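Local coordinates for nitrate transport protein (Xanthomonas axonopodis pv. citri, PDB 3KSX) that probably binds alkanesulfonates in the periplasm as the substrate-capturing component of an uptake system, and holds the sulfonate buffer MOPS in this crystal, at residues P278-Q288 with R303-R312; A85-A93 with Q137-L145. One frame throughout, in Å; residues are numbered along the deposited sequence.

Contact 1 (P278-Q288 with R303-R312); sequences PLSAQVIKAQQ and RVLVAPAVWR
Q288 reads the backbone of the returning chain with both ends of its amide. OE1 accepts from V306 N at 2.8 Å in an almost straight bond (178° at the hydrogen), the donor sitting a little to one side of the carbonyl plane. NE2 donates a hydrogen bond to V304 O at 2.9 Å, and that oxygen lies in the plane of the amide. The group gets there because CG stands anti to the backbone N (chi1 -171°) and the chain bends at chi2. A water joins OE1 to A307 N, and D292, which also pairs with R303, takes a second bond from NE2, so the amide is fixed against rotation.

Further along, contact is apolar. V306 puts both methyls against Q287 CG, with CG2 at 3.7 Å, the side chains crossing at about a right angle; Q287 NE2 turns away to the backbone O of D87 and to Y102 OH. I284 and V310 meet tip to tip, I284 CG1 lying 3.9 Å from V310 CG2, while I284 CG2 reaches V306 CG1 at 4.1 Å. Toward the start of the helix, at P278 and L279, the packing thins. The R312 chain runs extended and brings NH1 to 3.6 Å from P278 CB, with P278 CG over one guanidinium face; water links NH1 to L279 O, and another links L279 N to W311 O.

S280 OG caps the first turn by accepting from V283 N. The tail folds back along helix 281-296, pinned by Q288, on a five-stranded mixed-sheet lobe consistent with a type II periplasmic-binding-protein fold.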
loop_
_atom_site.group_PDB
_atom_site.type_symbol
_atom_site.label_atom_id
_atom_site.label_comp_id
_atom_site.label_asym_id
_atom_site.label_seq_id
_atom_site.Cartn_x
_atom_site.Cartn_y
_atom_site.Cartn_z
ATOM N N PRO A 278 -15.872 -4.831 -2.947
ATOM C CA PRO A 278 -16.154 -5.420 -1.686
ATOM C C PRO A 278 -15.226 -6.570 -1.424
ATOM O O PRO A 278 -14.683 -7.184 -2.339
ATOM C CB PRO A 278 -17.562 -5.983 -1.857
ATOM C CG PRO A 278 -18.185 -5.151 -2.918
ATOM C CD PRO A 278 -17.032 -4.933 -3.857
ATOM N N LEU A 279 -14.980 -6.809 -0.166
ATOM C CA LEU A 279 -14.169 -7.950 0.260
ATOM C C LEU A 279 -14.921 -9.252 -0.009
ATOM O O LEU A 279 -16.126 -9.404 0.294
ATOM C CB LEU A 279 -13.746 -7.852 1.770
ATOM C CG LEU A 279 -12.616 -6.805 2.080
ATOM C CD1 LEU A 279 -13.104 -5.366 2.215
ATOM C CD2 LEU A 279 -11.970 -7.208 3.393
ATOM N N SER A 280 -14.199 -10.180 -0.603
ATOM C CA SER A 280 -14.793 -11.515 -0.867
ATOM C C SER A 280 -14.389 -12.459 0.258
ATOM O O SER A 280 -13.417 -12.171 0.978
ATOM C CB SER A 280 -14.226 -12.024 -2.225
ATOM O OG SER A 280 -12.832 -12.301 -2.119
ATOM N N ALA A 281 -15.037 -13.640 0.343
ATOM C CA ALA A 281 -14.670 -14.630 1.318
ATOM C C ALA A 281 -13.217 -15.059 1.276
ATOM O O ALA A 281 -12.532 -15.120 2.308
ATOM C CB ALA A 281 -15.646 -15.804 1.288
ATOM N N GLN A 282 -12.700 -15.283 0.076
ATOM C CA GLN A 282 -11.335 -15.742 -0.081
ATOM C C GLN A 282 -10.332 -14.655 0.322
ATOM O O GLN A 282 -9.309 -14.977 0.876
ATOM C CB GLN A 282 -11.065 -16.231 -1.525
ATOM C CG GLN A 282 -11.797 -17.530 -1.912
ATOM C CD GLN A 282 -11.645 -18.615 -0.867
ATOM O OE1 GLN A 282 -12.640 -19.072 -0.298
ATOM N NE2 GLN A 282 -10.420 -19.014 -0.586
ATOM N N VAL A 283 -10.612 -13.390 0.040
ATOM C CA VAL A 283 -9.765 -12.279 0.429
ATOM C C VAL A 283 -9.677 -12.176 1.972
ATOM O O VAL A 283 -8.562 -12.095 2.579
ATOM C CB VAL A 283 -10.269 -10.968 -0.244
ATOM C CG1 VAL A 283 -9.730 -9.821 0.470
ATOM C CG2 VAL A 283 -9.965 -10.915 -1.855
ATOM N N ILE A 284 -10.854 -12.283 2.641
ATOM C CA ILE A 284 -10.882 -12.261 4.125
ATOM C C ILE A 284 -10.038 -13.399 4.704
ATOM O O ILE A 284 -9.171 -13.210 5.583
ATOM C CB ILE A 284 -12.316 -12.257 4.637
ATOM C CG1 ILE A 284 -13.041 -10.973 4.176
ATOM C CG2 ILE A 284 -12.265 -12.304 6.225
ATOM C CD1 ILE A 284 -14.553 -11.175 4.159
ATOM N N LYS A 285 -10.268 -14.592 4.233
ATOM C CA LYS A 285 -9.440 -15.762 4.611
ATOM C C LYS A 285 -7.950 -15.510 4.367
ATOM O O LYS A 285 -7.119 -15.883 5.243
ATOM C CB LYS A 285 -9.960 -17.037 3.851
ATOM C CG LYS A 285 -11.351 -17.506 4.404
ATOM C CD LYS A 285 -11.974 -18.701 3.682
ATOM C CE LYS A 285 -11.235 -19.979 3.880
ATOM N NZ LYS A 285 -11.530 -20.581 5.209
ATOM N N ALA A 286 -7.606 -14.935 3.198
ATOM C CA ALA A 286 -6.179 -14.649 2.851
ATOM C C ALA A 286 -5.569 -13.697 3.890
ATOM O O ALA A 286 -4.488 -13.950 4.444
ATOM C CB ALA A 286 -6.076 -14.089 1.368
ATOM N N GLN A 287 -6.370 -12.686 4.251
ATOM C CA GLN A 287 -6.002 -11.692 5.207
ATOM C C GLN A 287 -5.853 -12.340 6.574
ATOM O O GLN A 287 -4.862 -12.127 7.239
ATOM C CB GLN A 287 -7.036 -10.543 5.219
ATOM C CG GLN A 287 -6.658 -9.335 6.185
ATOM C CD GLN A 287 -5.411 -8.580 5.740
ATOM O OE1 GLN A 287 -4.794 -8.900 4.701
ATOM N NE2 GLN A 287 -5.083 -7.505 6.460
ATOM N N GLN A 288 -6.790 -13.201 7.003
ATOM C CA GLN A 288 -6.536 -13.909 8.276
ATOM C C GLN A 288 -5.285 -14.827 8.260
ATOM O O GLN A 288 -4.539 -14.966 9.259
ATOM C CB GLN A 288 -7.767 -14.800 8.551
ATOM C CG GLN A 288 -7.770 -15.443 9.973
ATOM C CD GLN A 288 -7.621 -14.443 11.073
ATOM O OE1 GLN A 288 -8.502 -13.586 11.258
ATOM N NE2 GLN A 288 -6.519 -14.533 11.847
ATOM N N ARG A 303 -2.450 -12.700 18.275
ATOM C CA ARG A 303 -3.127 -13.178 17.035
ATOM C C ARG A 303 -4.236 -12.106 16.759
ATOM O O ARG A 303 -4.839 -11.543 17.733
ATOM C CB ARG A 303 -3.669 -14.633 17.116
ATOM C CG ARG A 303 -3.948 -15.253 15.675
ATOM C CD ARG A 303 -5.322 -15.871 15.536
ATOM N NE ARG A 303 -5.304 -17.348 15.550
ATOM C CZ ARG A 303 -5.949 -18.124 14.660
ATOM N NH1 ARG A 303 -6.675 -17.557 13.679
ATOM N NH2 ARG A 303 -5.885 -19.474 14.762
ATOM N N VAL A 304 -4.430 -11.743 15.486
ATOM C CA VAL A 304 -5.397 -10.720 15.105
ATOM C C VAL A 304 -6.544 -11.474 14.477
ATOM O O VAL A 304 -6.300 -12.370 13.692
ATOM C CB VAL A 304 -4.819 -9.724 14.070
ATOM C CG1 VAL A 304 -5.964 -8.942 13.368
ATOM C CG2 VAL A 304 -3.821 -8.777 14.767
ATOM N N LEU A 305 -7.764 -11.092 14.799
ATOM C CA LEU A 305 -8.987 -11.650 14.148
ATOM C C LEU A 305 -9.530 -10.671 13.153
ATOM O O LEU A 305 -10.029 -9.570 13.492
ATOM C CB LEU A 305 -10.038 -12.033 15.190
ATOM C CG LEU A 305 -9.448 -13.170 16.028
ATOM C CD1 LEU A 305 -10.202 -13.213 17.385
ATOM C CD2 LEU A 305 -9.514 -14.473 15.251
ATOM N N VAL A 306 -9.437 -11.068 11.901
ATOM C CA VAL A 306 -9.835 -10.144 10.823
ATOM C C VAL A 306 -11.364 -10.031 10.626
ATOM O O VAL A 306 -11.897 -8.907 10.409
ATOM C CB VAL A 306 -9.171 -10.620 9.476
ATOM C CG1 VAL A 306 -9.791 -9.820 8.314
ATOM C CG2 VAL A 306 -7.611 -10.509 9.546
ATOM N N ALA A 307 -12.064 -11.184 10.611
ATOM C CA ALA A 307 -13.465 -11.219 10.229
ATOM C C ALA A 307 -14.336 -10.227 11.031
ATOM O O ALA A 307 -15.232 -9.586 10.480
ATOM C CB ALA A 307 -14.035 -12.702 10.318
ATOM N N PRO A 308 -14.095 -10.078 12.365
ATOM C CA PRO A 308 -15.078 -9.117 12.962
ATOM C C PRO A 308 -14.893 -7.641 12.597
ATOM O O PRO A 308 -15.733 -6.817 12.975
ATOM C CB PRO A 308 -14.870 -9.255 14.452
ATOM C CG PRO A 308 -14.012 -10.522 14.663
ATOM C CD PRO A 308 -13.343 -10.863 13.381
ATOM N N ALA A 309 -13.771 -7.315 11.944
ATOM C CA ALA A 309 -13.479 -5.983 11.443
ATOM C C ALA A 309 -13.960 -5.795 10.005
ATOM O O ALA A 309 -13.731 -4.745 9.446
ATOM C CB ALA A 309 -11.985 -5.678 11.587
ATOM N N VAL A 310 -14.572 -6.809 9.369
ATOM C CA VAL A 310 -14.992 -6.666 7.948
ATOM C C VAL A 310 -16.379 -6.009 7.873
ATOM O O VAL A 310 -17.323 -6.422 8.608
ATOM C CB VAL A 310 -15.023 -8.019 7.214
ATOM C CG1 VAL A 310 -15.618 -7.812 5.796
ATOM C CG2 VAL A 310 -13.638 -8.614 7.173
ATOM N N TRP A 311 -16.518 -4.982 7.053
ATOM C CA TRP A 311 -17.799 -4.355 6.839
ATOM C C TRP A 311 -18.214 -4.377 5.334
ATOM O O TRP A 311 -17.401 -4.287 4.423
ATOM C CB TRP A 311 -17.730 -2.966 7.375
ATOM C CG TRP A 311 -18.858 -1.996 7.053
ATOM C CD1 TRP A 311 -19.838 -1.590 7.897
ATOM C CD2 TRP A 311 -19.046 -1.267 5.819
ATOM N NE1 TRP A 311 -20.621 -0.616 7.275
ATOM C CE2 TRP A 311 -20.152 -0.410 6.002
ATOM C CE3 TRP A 311 -18.362 -1.232 4.596
ATOM C CZ2 TRP A 311 -20.627 0.444 4.984
ATOM C CZ3 TRP A 311 -18.838 -0.365 3.569
ATOM C CH2 TRP A 311 -19.944 0.460 3.795
ATOM N N ARG A 312 -19.519 -4.515 5.101
ATOM C CA ARG A 312 -20.091 -4.417 3.744
ATOM C C ARG A 312 -21.349 -3.606 3.915
ATOM O O ARG A 312 -22.064 -3.802 4.912
ATOM C CB ARG A 312 -20.514 -5.800 3.256
ATOM C CG ARG A 312 -20.919 -5.845 1.759
ATOM C CD ARG A 312 -21.584 -7.165 1.429
ATOM N NE ARG A 312 -21.992 -7.174 0.028
ATOM C CZ ARG A 312 -21.279 -7.689 -0.967
ATOM N NH1 ARG A 312 -20.109 -8.266 -0.721
ATOM N NH2 ARG A 312 -21.744 -7.628 -2.222
HETATM O O HOH W 1 -16.892 -5.592 1.859
HETATM O O HOH W 2 -18.044 -8.022 1.393
HETATM O O HOH W 3 -17.896 -10.033 -2.524
HETATM O O HOH W 4 -11.161 -13.991 11.553
#

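Contact 2 (A85-A93 with Q137-L145); sequences AGDIPPLFA and QKGSSAHNL. With MPO (3[N-morpholino]propane sulfonic acid), chain B.
F92 lays one ring face against G139, whose CA stands 3.5 Å from the ring centroid, only 8° off the normal: a CH-pi contact over its middle. G139 has positive phi in the type II turn Q137-S140, and its N-H bonds to H143 ND1 in the plane of the imidazole. That bond probably holds the imidazole's rotation, and H143 CE1 approaches F92 CZ to 3.9 Å with the rings oblique.

Beside this, I88 is wedged tightly between turn and helix. Its CG2 lies 3.2 Å from G139 O, while CG1, set anti to the carbonyl carbon, comes within 3.4 Å of N144 CB. P89 also packs against G139 O, without a hydrogen to offer it.

The flank at D87 and N144 is looser and wetter. There the carboxylate of D87 and the amide of N144, not directly bonded, are turned 72° against each other, and one water touches OD1 and ND2.

Away from that water, at the N-terminal end of helix 141-152, the sulfonate of MOPS bridges the segments: S141 N donates to O3 at 2.6 Å and G86 N to O1 at 2.8 Å. S140 OG caps this helix through A142 N. The helix meets helix 88-95 nearly at right angles (101° for the short segments), with strand 181-185 behind S140-A142, helix 68-76 beside A85 and P89, and helix 281-296 over I88 and N144.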
loop_
_atom_site.group_PDB
_atom_site.type_symbol
_atom_site.label_atom_id
_atom_site.label_comp_id
_atom_site.label_asym_id
_atom_site.label_seq_id
_atom_site.Cartn_x
_atom_site.Cartn_y
_atom_site.Cartn_z
ATOM N N ALA A 85 -4.588 1.555 2.169
ATOM C CA ALA A 85 -3.268 1.045 2.574
ATOM C C ALA A 85 -3.110 -0.363 2.064
ATOM O O ALA A 85 -4.099 -0.979 1.602
ATOM C CB ALA A 85 -3.194 1.032 4.060
ATOM N N GLY A 86 -1.892 -0.888 2.231
ATOM C CA GLY A 86 -1.517 -2.318 1.985
ATOM C C GLY A 86 -2.265 -3.316 2.881
ATOM O O GLY A 86 -3.032 -2.954 3.736
ATOM N N ASP A 87 -1.969 -4.597 2.735
ATOM C CA ASP A 87 -2.682 -5.600 3.491
ATOM C C ASP A 87 -2.140 -5.653 4.950
ATOM O O ASP A 87 -2.863 -5.904 5.935
ATOM C CB ASP A 87 -2.544 -6.946 2.812
ATOM C CG ASP A 87 -1.140 -7.454 2.662
ATOM O OD1 ASP A 87 -0.134 -6.721 2.475
ATOM O OD2 ASP A 87 -1.007 -8.726 2.624
ATOM N N ILE A 88 -0.862 -5.322 5.116
ATOM C CA ILE A 88 -0.203 -5.393 6.456
ATOM C C ILE A 88 -0.480 -4.279 7.460
ATOM O O ILE A 88 -0.620 -4.597 8.702
ATOM C CB ILE A 88 1.364 -5.634 6.335
ATOM C CG1 ILE A 88 1.675 -6.779 5.336
ATOM C CG2 ILE A 88 2.066 -5.795 7.739
ATOM C CD1 ILE A 88 0.920 -8.126 5.685
ATOM N N PRO A 89 -0.587 -3.008 6.988
ATOM C CA PRO A 89 -0.808 -1.931 7.983
ATOM C C PRO A 89 -2.017 -2.160 8.934
ATOM O O PRO A 89 -1.858 -2.030 10.177
ATOM C CB PRO A 89 -0.950 -0.682 7.152
ATOM C CG PRO A 89 0.052 -0.958 5.929
ATOM C CD PRO A 89 -0.264 -2.455 5.657
ATOM N N PRO A 90 -3.182 -2.570 8.396
ATOM C CA PRO A 90 -4.291 -2.783 9.295
ATOM C C PRO A 90 -4.097 -3.902 10.291
ATOM O O PRO A 90 -4.675 -3.843 11.369
ATOM C CB PRO A 90 -5.501 -3.055 8.389
ATOM C CG PRO A 90 -4.940 -3.323 7.009
ATOM C CD PRO A 90 -3.556 -2.685 6.970
ATOM N N LEU A 91 -3.305 -4.926 9.940
ATOM C CA LEU A 91 -3.011 -6.023 10.847
ATOM C C LEU A 91 -2.202 -5.460 12.019
ATOM O O LEU A 91 -2.442 -5.746 13.199
ATOM C CB LEU A 91 -2.234 -7.113 10.084
ATOM C CG LEU A 91 -3.071 -7.900 9.066
ATOM C CD1 LEU A 91 -2.179 -8.900 8.256
ATOM C CD2 LEU A 91 -4.253 -8.553 9.740
ATOM N N PHE A 92 -1.227 -4.628 11.686
ATOM C CA PHE A 92 -0.450 -4.033 12.787
ATOM C C PHE A 92 -1.311 -3.113 13.598
ATOM O O PHE A 92 -1.162 -3.088 14.765
ATOM C CB PHE A 92 0.798 -3.277 12.259
ATOM C CG PHE A 92 2.001 -4.154 12.085
ATOM C CD1 PHE A 92 1.994 -5.197 11.151
ATOM C CD2 PHE A 92 3.173 -3.939 12.820
ATOM C CE1 PHE A 92 3.117 -6.043 11.007
ATOM C CE2 PHE A 92 4.327 -4.796 12.637
ATOM C CZ PHE A 92 4.274 -5.835 11.748
ATOM N N ALA A 93 -2.176 -2.300 12.982
ATOM C CA ALA A 93 -3.115 -1.443 13.743
ATOM C C ALA A 93 -4.094 -2.195 14.655
ATOM O O ALA A 93 -4.208 -1.831 15.826
ATOM C CB ALA A 93 -3.875 -0.522 12.783
ATOM N N GLN A 137 9.595 -0.226 5.208
ATOM C CA GLN A 137 8.668 0.320 6.200
ATOM C C GLN A 137 8.076 -0.801 7.030
ATOM O O GLN A 137 7.419 -1.691 6.511
ATOM C CB GLN A 137 7.592 1.101 5.433
ATOM C CG GLN A 137 6.412 1.523 6.308
ATOM C CD GLN A 137 6.745 2.685 7.215
ATOM O OE1 GLN A 137 7.305 3.682 6.802
ATOM N NE2 GLN A 137 6.306 2.583 8.469
ATOM N N LYS A 138 8.303 -0.750 8.336
ATOM C CA LYS A 138 7.764 -1.767 9.258
ATOM C C LYS A 138 6.234 -1.814 9.139
ATOM O O LYS A 138 5.581 -0.762 9.178
ATOM C CB LYS A 138 8.140 -1.380 10.699
ATOM C CG LYS A 138 7.698 -2.471 11.659
ATOM C CD LYS A 138 7.834 -2.001 13.094
ATOM C CE LYS A 138 8.335 -3.168 13.904
ATOM N NZ LYS A 138 8.563 -2.806 15.350
ATOM N N GLY A 139 5.666 -3.021 9.050
ATOM C CA GLY A 139 4.217 -3.154 9.073
ATOM C C GLY A 139 3.623 -2.730 7.713
ATOM O O GLY A 139 2.421 -2.578 7.605
ATOM N N SER A 140 4.459 -2.563 6.684
ATOM C CA SER A 140 3.950 -2.240 5.289
ATOM C C SER A 140 3.831 -3.494 4.425
ATOM O O SER A 140 4.269 -4.583 4.785
ATOM C CB SER A 140 4.893 -1.250 4.562
ATOM O OG SER A 140 6.084 -1.932 4.118
ATOM N N SER A 141 3.132 -3.406 3.285
ATOM C CA SER A 141 3.184 -4.534 2.339
ATOM C C SER A 141 4.573 -5.103 2.000
ATOM O O SER A 141 4.691 -6.296 1.746
ATOM C CB SER A 141 2.496 -4.155 0.995
ATOM O OG SER A 141 3.227 -3.086 0.319
ATOM N N ALA A 142 5.629 -4.285 2.082
ATOM C CA ALA A 142 7.039 -4.713 1.802
ATOM C C ALA A 142 7.567 -5.591 2.902
ATOM O O ALA A 142 8.331 -6.486 2.655
ATOM C CB ALA A 142 7.944 -3.453 1.605
ATOM N N HIS A 143 7.056 -5.409 4.127
ATOM C CA HIS A 143 7.416 -6.299 5.257
ATOM C C HIS A 143 6.919 -7.712 4.959
ATOM O O HIS A 143 7.684 -8.647 5.070
ATOM C CB HIS A 143 6.742 -5.777 6.521
ATOM C CG HIS A 143 7.363 -6.219 7.795
ATOM N ND1 HIS A 143 7.095 -5.585 8.986
ATOM C CD2 HIS A 143 8.175 -7.260 8.093
ATOM C CE1 HIS A 143 7.731 -6.213 9.976
ATOM N NE2 HIS A 143 8.379 -7.239 9.458
ATOM N N ASN A 144 5.665 -7.839 4.518
ATOM C CA ASN A 144 5.146 -9.166 4.100
ATOM C C ASN A 144 5.849 -9.738 2.817
ATOM O O ASN A 144 6.177 -10.958 2.732
ATOM C CB ASN A 144 3.611 -9.132 3.894
ATOM C CG ASN A 144 3.078 -10.470 3.419
ATOM O OD1 ASN A 144 3.189 -11.467 4.145
ATOM N ND2 ASN A 144 2.488 -10.505 2.216
ATOM N N LEU A 145 6.092 -8.886 1.799
ATOM C CA LEU A 145 6.874 -9.327 0.621
ATOM C C LEU A 145 8.233 -9.919 1.049
ATOM O O LEU A 145 8.611 -11.031 0.604
ATOM C CB LEU A 145 7.150 -8.172 -0.337
ATOM C CG LEU A 145 8.122 -8.551 -1.472
ATOM C CD1 LEU A 145 7.215 -9.227 -2.494
ATOM C CD2 LEU A 145 8.792 -7.334 -2.079
HETATM S S1 MPO B . 1.586 0.151 2.589
HETATM O O1 MPO B . 0.307 0.865 2.623
HETATM O O2 MPO B . 2.499 0.872 3.515
HETATM O O4 MPO B . 0.672 -0.906 -5.370
HETATM N N1 MPO B . 1.203 -0.533 -2.542
HETATM C C1 MPO B . 2.205 0.371 1.005
HETATM O O3 MPO B . 1.611 -1.312 2.897
HETATM C C2 MPO B . 1.234 -0.262 0.002
HETATM C C3 MPO B . 1.858 0.051 -1.376
HETATM C C4 MPO B . 2.158 -1.201 -3.429
HETATM C C5 MPO B . 1.436 -1.858 -4.616
HETATM C C6 MPO B . -0.064 0.051 -4.577
HETATM C C7 MPO B . 0.750 0.593 -3.378
HETATM O O HOH W 5 1.830 -7.725 0.984
#

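The contact centres lie about 15 Å apart, and contact 1 packs against helix 88-95, which is part of contact 2. Contact 2 is the central one, about 8 Å from the centre of the chain, and brings the two lobes together around MOPS, which is also hydrogen-bonded to G68 N and Q36 NE2. Contact 1, about 17 Å from the centre, backs that helix from outside. The direct joint is polar: Q287 NE2 probably donates to D87 O at 2.8 Å, right after G86 at the sulfonate. Further along the helix, V304 CG2 packs 3.7 Å from L91 O, and V306 CG2 lies 3.9 Å from L91 CD2. Contact 1 thus stands as a second layer behind the ligand site.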